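Local coordinates for DUF2666 domain-containing protein (Pyrococcus furiosus, PDB 3V68), which is of unknown function as a member of the DUF2666 family, but probably binds double-stranded DNA, at residues R4-T9 with E19-F24; A10-W15 with E133-N138; V98-A103 with V237-K242. All coordinates share one frame; numbering follows the deposited sequence.

Contact 1 (R4-T9 with E19-F24); sequences RILEFT and ENVEDF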
loop_
_atom_site.group_PDB
_atom_site.type_symbol
_atom_site.label_atom_id
_atom_site.label_comp_id
_atom_site.label_asym_id
_atom_site.label_seq_id
_atom_site.Cartn_x
_atom_site.Cartn_y
_atom_site.Cartn_z
ATOM N N ARG A 4 2.760 17.466 20.083
ATOM C CA ARG A 4 1.792 16.466 19.630
ATOM C C ARG A 4 0.977 16.915 18.423
ATOM O O ARG A 4 0.364 17.983 18.432
ATOM C CB ARG A 4 0.857 16.072 20.773
ATOM C CG ARG A 4 -0.208 15.054 20.388
ATOM C CD ARG A 4 -1.057 14.688 21.582
ATOM N NE ARG A 4 -0.300 13.897 22.547
ATOM C CZ ARG A 4 -0.776 13.460 23.710
ATOM N NH1 ARG A 4 -2.020 13.737 24.078
ATOM N NH2 ARG A 4 0.002 12.743 24.508
ATOM N N ILE A 5 0.974 16.072 17.396
ATOM C CA ILE A 5 0.289 16.358 16.145
ATOM C C ILE A 5 0.120 15.056 15.364
ATOM O O ILE A 5 0.974 14.173 15.418
ATOM C CB ILE A 5 1.071 17.411 15.301
ATOM C CG1 ILE A 5 0.238 17.892 14.105
ATOM C CG2 ILE A 5 2.442 16.867 14.872
ATOM C CD1 ILE A 5 0.822 19.085 13.364
ATOM N N LEU A 6 -0.996 14.937 14.656
ATOM C CA LEU A 6 -1.192 13.825 13.745
ATOM C C LEU A 6 -2.040 14.320 12.598
ATOM O O LEU A 6 -3.243 14.508 12.752
ATOM C CB LEU A 6 -1.865 12.652 14.457
ATOM C CG LEU A 6 -1.935 11.311 13.735
ATOM C CD1 LEU A 6 -0.574 10.907 13.160
ATOM C CD2 LEU A 6 -2.455 10.240 14.676
ATOM N N GLU A 7 -1.406 14.556 11.455
ATOM C CA GLU A 7 -2.103 15.158 10.329
ATOM C C GLU A 7 -1.614 14.671 8.975
ATOM O O GLU A 7 -0.440 14.312 8.800
ATOM C CB GLU A 7 -2.042 16.688 10.390
ATOM C CG GLU A 7 -0.657 17.291 10.265
ATOM C CD GLU A 7 -0.696 18.796 10.065
ATOM O OE1 GLU A 7 0.034 19.291 9.180
ATOM O OE2 GLU A 7 -1.454 19.483 10.790
ATOM N N PHE A 8 -2.546 14.655 8.029
ATOM C CA PHE A 8 -2.248 14.404 6.633
ATOM C C PHE A 8 -2.988 15.420 5.782
ATOM O O PHE A 8 -4.203 15.566 5.901
ATOM C CB PHE A 8 -2.663 12.985 6.217
ATOM C CG PHE A 8 -2.477 12.721 4.753
ATOM C CD1 PHE A 8 -1.207 12.482 4.240
ATOM C CD2 PHE A 8 -3.564 12.740 3.877
ATOM C CE1 PHE A 8 -1.016 12.259 2.880
ATOM C CE2 PHE A 8 -3.381 12.515 2.513
ATOM C CZ PHE A 8 -2.107 12.275 2.015
ATOM N N THR A 9 -2.255 16.125 4.927
ATOM C CA THR A 9 -2.885 16.950 3.897
ATOM C C THR A 9 -2.199 16.710 2.563
ATOM O O THR A 9 -1.014 16.368 2.513
ATOM C CB THR A 9 -2.896 18.479 4.218
ATOM O OG1 THR A 9 -1.563 19.003 4.212
ATOM C CG2 THR A 9 -3.553 18.772 5.566
ATOM N N GLU A 19 -6.894 15.715 6.829
ATOM C CA GLU A 19 -7.461 15.106 8.028
ATOM C C GLU A 19 -6.439 15.130 9.152
ATOM O O GLU A 19 -5.237 15.076 8.909
ATOM C CB GLU A 19 -7.911 13.670 7.744
ATOM C CG GLU A 19 -8.836 13.082 8.797
ATOM C CD GLU A 19 -9.689 11.952 8.259
ATOM O OE1 GLU A 19 -9.499 10.802 8.702
ATOM O OE2 GLU A 19 -10.551 12.223 7.398
ATOM N N ASN A 20 -6.929 15.234 10.381
ATOM C CA ASN A 20 -6.072 15.156 11.553
ATOM C C ASN A 20 -6.778 14.428 12.685
ATOM O O ASN A 20 -7.971 14.125 12.596
ATOM C CB ASN A 20 -5.650 16.560 12.007
ATOM C CG ASN A 20 -6.800 17.354 12.598
ATOM O OD1 ASN A 20 -7.966 17.072 12.326
ATOM N ND2 ASN A 20 -6.476 18.356 13.409
ATOM N N VAL A 21 -6.024 14.140 13.737
ATOM C CA VAL A 21 -6.580 13.619 14.975
ATOM C C VAL A 21 -6.467 14.710 16.027
ATOM O O VAL A 21 -5.442 15.388 16.116
ATOM C CB VAL A 21 -5.845 12.340 15.428
ATOM C CG1 VAL A 21 -6.339 11.871 16.795
ATOM C CG2 VAL A 21 -6.045 11.250 14.400
ATOM N N GLU A 22 -7.536 14.894 16.796
ATOM C CA GLU A 22 -7.536 15.855 17.895
ATOM C C GLU A 22 -7.864 15.170 19.218
ATOM O O GLU A 22 -7.474 15.647 20.285
ATOM C CB GLU A 22 -8.511 16.997 17.606
ATOM C CG GLU A 22 -8.012 17.940 16.518
ATOM C CD GLU A 22 -9.037 18.978 16.106
ATOM O OE1 GLU A 22 -9.869 19.371 16.949
ATOM O OE2 GLU A 22 -8.996 19.407 14.933
ATOM N N ASP A 23 -8.578 14.051 19.132
ATOM C CA ASP A 23 -8.888 13.224 20.288
ATOM C C ASP A 23 -8.016 11.973 20.202
ATOM O O ASP A 23 -8.342 11.035 19.472
ATOM C CB ASP A 23 -10.378 12.868 20.295
ATOM C CG ASP A 23 -10.834 12.233 21.602
ATOM O OD1 ASP A 23 -10.000 11.990 22.500
ATOM O OD2 ASP A 23 -12.047 11.975 21.733
ATOM N N PHE A 24 -6.919 11.973 20.955
ATOM C CA PHE A 24 -5.852 10.981 20.800
ATOM C C PHE A 24 -6.075 9.673 21.566
ATOM O O PHE A 24 -5.421 9.406 22.583
ATOM C CB PHE A 24 -4.488 11.592 21.145
ATOM C CG PHE A 24 -3.981 12.556 20.114
ATOM C CD1 PHE A 24 -3.125 12.123 19.108
ATOM C CD2 PHE A 24 -4.366 13.894 20.141
ATOM C CE1 PHE A 24 -2.652 13.011 18.146
ATOM C CE2 PHE A 24 -3.902 14.788 19.179
ATOM C CZ PHE A 24 -3.046 14.345 18.182
HETATM O O HOH W 1 -3.269 16.742 15.349
#
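F8 and E19 form an antiparallel hydrogen-bonded pair: F8 N gives to E19 O at 2.9 Å, nearly straight at 176°, and E19 N to F8 O, also at 2.9 Å. They belong to the beta hairpin of strands 5-12 and 15-20. V21 N donates to L6 O at 3.0 Å, and N20 CA adds a weaker CA-H...O contact to that oxygen. E7 and N20 are the non-hydrogen-bonded pair, and their side chains meet at CB (E7 CB to N20 CB 4.0 Å). E7 OE2 pairs with R131 and E7 OE1 with N138; N20 OD1 bonds K127, while N20 ND2 donates to E22 OE2. Next along the chains, water 1 accepts from L6 N and donates to V21 O. Beyond it the F24 ring lies between R4 and V21. R4 suits this exposed place because its stem is apolar: chi1 (179°) carries CG to 3.7 Å from F24 CZ, and the extended chi2 (178°) sets CD over the ring centre, while the guanidinium adds at most a weak, long cation-pi attraction. V21 CG1 covers the centre of the opposite face. L6 and V21 lie side by side, both reaching F32 of helix 26-43, and L6 CD2 touches V21 CG2 at 3.7 Å.

Contact 2 (A10-W15 with E133-N138); sequences AKHEEW and EEDHIN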
loop_
_atom_site.group_PDB
_atom_site.type_symbol
_atom_site.label_atom_id
_atom_site.label_comp_id
_atom_site.label_asym_id
_atom_site.label_seq_id
_atom_site.Cartn_x
_atom_site.Cartn_y
_atom_site.Cartn_z
ATOM N N ALA A 10 -2.961 16.871 1.488
ATOM C CA ALA A 10 -2.432 16.770 0.139
ATOM C C ALA A 10 -3.105 17.823 -0.717
ATOM O O ALA A 10 -4.301 18.076 -0.577
ATOM C CB ALA A 10 -2.676 15.382 -0.436
ATOM N N LYS A 11 -2.318 18.446 -1.587
ATOM C CA LYS A 11 -2.822 19.428 -2.535
ATOM C C LYS A 11 -2.003 19.292 -3.811
ATOM O O LYS A 11 -0.811 19.587 -3.822
ATOM C CB LYS A 11 -2.710 20.841 -1.955
ATOM C CG LYS A 11 -3.113 21.951 -2.916
ATOM C CD LYS A 11 -3.060 23.310 -2.234
ATOM C CE LYS A 11 -3.289 24.438 -3.228
ATOM N NZ LYS A 11 -2.094 24.703 -4.077
ATOM N N HIS A 12 -2.634 18.801 -4.872
ATOM C CA HIS A 12 -1.970 18.671 -6.166
ATOM C C HIS A 12 -3.003 18.593 -7.273
ATOM O O HIS A 12 -3.836 17.690 -7.287
ATOM C CB HIS A 12 -1.040 17.451 -6.202
ATOM C CG HIS A 12 -0.185 17.387 -7.428
ATOM N ND1 HIS A 12 0.072 16.212 -8.101
ATOM C CD2 HIS A 12 0.455 18.362 -8.117
ATOM C CE1 HIS A 12 0.844 16.463 -9.143
ATOM N NE2 HIS A 12 1.090 17.760 -9.176
ATOM N N GLU A 13 -2.936 19.551 -8.198
ATOM C CA GLU A 13 -3.983 19.748 -9.202
ATOM C C GLU A 13 -5.335 19.873 -8.486
ATOM O O GLU A 13 -5.502 20.746 -7.631
ATOM C CB GLU A 13 -3.988 18.620 -10.252
ATOM C CG GLU A 13 -2.620 18.282 -10.867
ATOM C CD GLU A 13 -2.121 19.328 -11.853
ATOM O OE1 GLU A 13 -2.931 19.843 -12.653
ATOM O OE2 GLU A 13 -0.907 19.625 -11.837
ATOM N N GLU A 14 -6.276 18.987 -8.805
ATOM C CA GLU A 14 -7.614 19.025 -8.207
ATOM C C GLU A 14 -7.780 18.129 -6.971
ATOM O O GLU A 14 -8.846 18.110 -6.351
ATOM C CB GLU A 14 -8.688 18.718 -9.257
ATOM C CG GLU A 14 -9.008 19.899 -10.169
ATOM C CD GLU A 14 -10.126 19.601 -11.154
ATOM O OE1 GLU A 14 -9.948 18.715 -12.018
ATOM O OE2 GLU A 14 -11.183 20.264 -11.067
ATOM N N TRP A 15 -6.725 17.398 -6.616
ATOM C CA TRP A 15 -6.725 16.581 -5.403
ATOM C C TRP A 15 -6.343 17.439 -4.200
ATOM O O TRP A 15 -5.188 17.840 -4.054
ATOM C CB TRP A 15 -5.780 15.379 -5.556
ATOM C CG TRP A 15 -5.722 14.470 -4.350
ATOM C CD1 TRP A 15 -6.770 14.080 -3.560
ATOM C CD2 TRP A 15 -4.558 13.818 -3.822
ATOM N NE1 TRP A 15 -6.326 13.240 -2.564
ATOM C CE2 TRP A 15 -4.974 13.065 -2.700
ATOM C CE3 TRP A 15 -3.202 13.805 -4.181
ATOM C CZ2 TRP A 15 -4.082 12.300 -1.934
ATOM C CZ3 TRP A 15 -2.316 13.047 -3.422
ATOM C CH2 TRP A 15 -2.762 12.302 -2.312
ATOM N N GLU A 133 0.286 26.505 1.276
ATOM C CA GLU A 133 -0.448 27.146 0.186
ATOM C C GLU A 133 -0.079 26.553 -1.170
ATOM O O GLU A 133 -0.919 26.447 -2.060
ATOM C CB GLU A 133 -0.206 28.654 0.186
ATOM C CG GLU A 133 -0.793 29.374 1.393
ATOM C CD GLU A 133 -0.744 30.883 1.257
ATOM O OE1 GLU A 133 -0.151 31.540 2.140
ATOM O OE2 GLU A 133 -1.292 31.412 0.267
ATOM N N GLU A 134 1.184 26.177 -1.321
ATOM C CA GLU A 134 1.647 25.530 -2.541
ATOM C C GLU A 134 1.197 24.077 -2.565
ATOM O O GLU A 134 0.880 23.502 -1.519
ATOM C CB GLU A 134 3.171 25.618 -2.673
ATOM C CG GLU A 134 3.945 25.389 -1.381
ATOM C CD GLU A 134 4.122 26.653 -0.559
ATOM O OE1 GLU A 134 4.625 27.659 -1.103
ATOM O OE2 GLU A 134 3.764 26.636 0.639
ATOM N N ASP A 135 1.161 23.500 -3.764
ATOM C CA ASP A 135 0.932 22.069 -3.933
ATOM C C ASP A 135 1.935 21.297 -3.081
ATOM O O ASP A 135 3.102 21.683 -2.984
ATOM C CB ASP A 135 1.068 21.669 -5.408
ATOM C CG ASP A 135 -0.169 22.004 -6.234
ATOM O OD1 ASP A 135 -1.146 22.566 -5.689
ATOM O OD2 ASP A 135 -0.158 21.703 -7.446
ATOM N N HIS A 136 1.476 20.215 -2.457
ATOM C CA HIS A 136 2.300 19.485 -1.494
ATOM C C HIS A 136 1.684 18.151 -1.094
ATOM O O HIS A 136 0.500 17.900 -1.325
ATOM C CB HIS A 136 2.483 20.315 -0.218
ATOM C CG HIS A 136 1.226 20.451 0.584
ATOM N ND1 HIS A 136 0.262 21.392 0.295
ATOM C CD2 HIS A 136 0.751 19.732 1.630
ATOM C CE1 HIS A 136 -0.740 21.267 1.148
ATOM N NE2 HIS A 136 -0.472 20.262 1.964
ATOM N N ILE A 137 2.514 17.311 -0.483
ATOM C CA ILE A 137 2.069 16.170 0.306
ATOM C C ILE A 137 2.617 16.395 1.710
ATOM O O ILE A 137 3.779 16.764 1.867
ATOM C CB ILE A 137 2.631 14.830 -0.240
ATOM C CG1 ILE A 137 2.403 14.691 -1.759
ATOM C CG2 ILE A 137 2.071 13.637 0.555
ATOM C CD1 ILE A 137 0.951 14.588 -2.197
ATOM N N ASN A 138 1.788 16.178 2.727
ATOM C CA ASN A 138 2.215 16.379 4.111
ATOM C C ASN A 138 1.663 15.329 5.076
ATOM O O ASN A 138 0.462 15.309 5.360
ATOM C CB ASN A 138 1.849 17.799 4.576
ATOM C CG ASN A 138 1.930 17.967 6.083
ATOM O OD1 ASN A 138 2.857 17.480 6.732
ATOM N ND2 ASN A 138 0.943 18.657 6.651
HETATM O O HOH W 2 -3.673 22.571 -6.657
#
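K11 stretches across to D135 and ends in two bonds: NZ makes a salt bridge with D135 OD1 at 2.8 Å and a hydrogen bond to E133 O, 2.9 Å from K11 NZ. The setting is an antiparallel strand pair, 5-12 beside 136-143, the two inner strands of a four-stranded sheet. Here K11 and H136 are the hydrogen-bonded pair, K11 N giving to H136 O at 2.9 Å and H136 N to K11 O at 2.7 Å. A lysine suits this partly exposed place because its long chain runs extended as far as CE before chi4 (-76°) bends NZ to its acceptors. It meets OD1 on the anti side, 25° out of the carboxylate plane, and is tilted 24° from the carbonyl plane of E133. An alanine here would probably leave the D135 carboxylate without its positive mate and E133 O without this donor. D135 OD1 also accepts from water 2, which donates to E13 O as well. Both nitrogens of the H136 ring are used: ND1 donates to E134 O at 2.9 Å, nearly in the ring plane, and NE2 is bonded to T9 OG1. K11 N lies over the centre of one face of that ring, and H136 CE1 rests on K11 CB. The neighbouring pair, A10 with I137, points to the other face of the sheet, where the I137 and W15 side chains cross at about a right angle and I137 CD1 touches W15 CZ3 at 3.8 Å.

Contact 3 (V98-A103 with V237-K242); sequences VEVAKA and VDVPSK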
loop_
_atom_site.group_PDB
_atom_site.type_symbol
_atom_site.label_atom_id
_atom_site.label_comp_id
_atom_site.label_asym_id
_atom_site.label_seq_id
_atom_site.Cartn_x
_atom_site.Cartn_y
_atom_site.Cartn_z
ATOM N N VAL A 98 8.896 -3.428 -12.150
ATOM C CA VAL A 98 7.964 -4.552 -12.298
ATOM C C VAL A 98 7.355 -4.954 -10.950
ATOM O O VAL A 98 6.154 -5.199 -10.858
ATOM C CB VAL A 98 8.617 -5.772 -13.015
ATOM C CG1 VAL A 98 7.773 -7.032 -12.857
ATOM C CG2 VAL A 98 8.814 -5.469 -14.496
ATOM N N GLU A 99 8.177 -4.994 -9.904
ATOM C CA GLU A 99 7.671 -5.325 -8.575
ATOM C C GLU A 99 6.670 -4.278 -8.057
ATOM O O GLU A 99 5.655 -4.629 -7.441
ATOM C CB GLU A 99 8.817 -5.520 -7.581
ATOM C CG GLU A 99 8.366 -6.168 -6.275
ATOM C CD GLU A 99 9.482 -6.357 -5.265
ATOM O OE1 GLU A 99 10.598 -5.830 -5.469
ATOM O OE2 GLU A 99 9.228 -7.042 -4.251
ATOM N N VAL A 100 6.956 -3.005 -8.327
ATOM C CA VAL A 100 6.039 -1.911 -8.001
ATOM C C VAL A 100 4.707 -2.069 -8.740
ATOM O O VAL A 100 3.643 -2.010 -8.119
ATOM C CB VAL A 100 6.676 -0.532 -8.300
ATOM C CG1 VAL A 100 5.642 0.602 -8.213
ATOM C CG2 VAL A 100 7.825 -0.282 -7.337
ATOM N N ALA A 101 4.778 -2.281 -10.054
ATOM C CA ALA A 101 3.583 -2.480 -10.882
ATOM C C ALA A 101 2.771 -3.676 -10.402
ATOM O O ALA A 101 1.541 -3.616 -10.326
ATOM C CB ALA A 101 3.968 -2.648 -12.350
ATOM N N LYS A 102 3.468 -4.757 -10.059
ATOM C CA LYS A 102 2.832 -5.969 -9.545
ATOM C C LYS A 102 2.072 -5.697 -8.245
ATOM O O LYS A 102 0.975 -6.208 -8.053
ATOM C CB LYS A 102 3.884 -7.057 -9.332
ATOM C CG LYS A 102 3.339 -8.450 -9.073
ATOM C CD LYS A 102 4.506 -9.399 -8.865
ATOM C CE LYS A 102 4.063 -10.727 -8.297
ATOM N NZ LYS A 102 5.228 -11.633 -8.081
ATOM N N ALA A 103 2.649 -4.884 -7.363
ATOM C CA ALA A 103 1.988 -4.519 -6.105
ATOM C C ALA A 103 0.726 -3.693 -6.340
ATOM O O ALA A 103 -0.265 -3.858 -5.630
ATOM C CB ALA A 103 2.945 -3.772 -5.181
ATOM N N VAL A 237 0.720 -6.027 -1.377
ATOM C CA VAL A 237 -0.365 -5.075 -1.636
ATOM C C VAL A 237 0.014 -3.654 -1.217
ATOM O O VAL A 237 -0.760 -2.706 -1.413
ATOM C CB VAL A 237 -1.702 -5.491 -0.974
ATOM C CG1 VAL A 237 -2.292 -6.722 -1.661
ATOM C CG2 VAL A 237 -1.540 -5.713 0.539
ATOM N N ASP A 238 1.203 -3.515 -0.633
ATOM C CA ASP A 238 1.774 -2.212 -0.297
ATOM C C ASP A 238 2.986 -1.983 -1.201
ATOM O O ASP A 238 3.909 -2.800 -1.218
ATOM C CB ASP A 238 2.162 -2.150 1.195
ATOM C CG ASP A 238 0.980 -2.422 2.129
ATOM O OD1 ASP A 238 -0.105 -1.838 1.907
ATOM O OD2 ASP A 238 1.134 -3.218 3.093
ATOM N N VAL A 239 2.967 -0.894 -1.971
ATOM C CA VAL A 239 4.066 -0.552 -2.891
ATOM C C VAL A 239 5.381 -0.361 -2.120
ATOM O O VAL A 239 5.431 0.424 -1.176
ATOM C CB VAL A 239 3.749 0.726 -3.718
ATOM C CG1 VAL A 239 4.982 1.207 -4.484
ATOM C CG2 VAL A 239 2.579 0.475 -4.670
ATOM N N PRO A 240 6.445 -1.099 -2.506
ATOM C CA PRO A 240 7.724 -0.936 -1.815
ATOM C C PRO A 240 8.421 0.370 -2.207
ATOM O O PRO A 240 8.914 0.508 -3.337
ATOM C CB PRO A 240 8.521 -2.169 -2.261
ATOM C CG PRO A 240 7.959 -2.521 -3.590
ATOM C CD PRO A 240 6.501 -2.153 -3.538
ATOM N N SER A 241 8.447 1.328 -1.281
ATOM C CA SER A 241 9.010 2.647 -1.565
ATOM C C SER A 241 10.490 2.550 -1.928
ATOM O O SER A 241 10.976 3.330 -2.742
ATOM C CB SER A 241 8.824 3.602 -0.382
ATOM O OG SER A 241 9.667 3.238 0.698
ATOM N N LYS A 242 11.188 1.587 -1.328
ATOM C CA LYS A 242 12.622 1.419 -1.576
ATOM C C LYS A 242 12.927 1.156 -3.053
ATOM O O LYS A 242 13.963 1.585 -3.553
ATOM C CB LYS A 242 13.248 0.358 -0.658
ATOM C CG LYS A 242 12.841 -1.095 -0.892
ATOM C CD LYS A 242 13.618 -2.010 0.044
ATOM C CE LYS A 242 13.485 -3.476 -0.330
ATOM N NZ LYS A 242 14.393 -4.328 0.494
#
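V100 and V239 meet methyl to methyl, CG1 of V100 lying 3.8 Å from CG1 of V239, the closest approach of this buried contact. It is a helix-against-loop packing: one side of helix 91-110 receives the chain that leads into helix 241-248. In both valines CG1 is anti to the backbone N (chi1 169° in V100 and 170° in V239). The two side chains cross obliquely, and the CG1 branches do the touching. V100 CG2 is directed instead to P240, 4.4 Å from P240 CG. Three residues on, and thus on the same side of the helix, A103 points its CB toward the loop. That methyl stands 4.1 Å from V239 CA and 4.2 Å from P240 CD, and D238 O is about as near. Alanine suits this place because its methyl already lies against the backbone of V239 and the proline ring, where a longer side chain would run into the loop. P240 also turns toward the helix; having no N-H, it needs no acceptor where apolar groups cover it. The segments are joined by apolar packing, and the polar groups find partners beside it. The D238 carboxylate makes salt bridges with R107, farther along helix 91-110, and with R227, while V237 O accepts from R107 as well. E99 OE1 is hydrogen-bonded to N243, and E99 OE2 makes a salt bridge with K236. V239 extends the apolar cluster to A168 of helix 160-181, and V100 reaches L244. Beside the cluster, E99 CD lies a loose 4.5 Å from P240 CG.

Contacts 1 and 2 share strand 5-12 and lie in one four-stranded antiparallel sheet, with centres about 17 Å apart. Contact 1 pairs that strand with 15-20 on one side; contact 2 pairs it with 136-143 on the other. They touch directly, E7 meeting N138 and T9 meeting H136. Contact 3 lies deeper among the helices, its centre about 27 Å from that of contact 1 and 23 Å from that of contact 2. Along the chain, contact 1 closes before contact 3 opens, whereas the segments of contact 2 alternate with those of both others. Contacts 2 and 3 each join the two DUF2666 ranges, once through the sheet and once through a helix packed on a loop, consistent with one body.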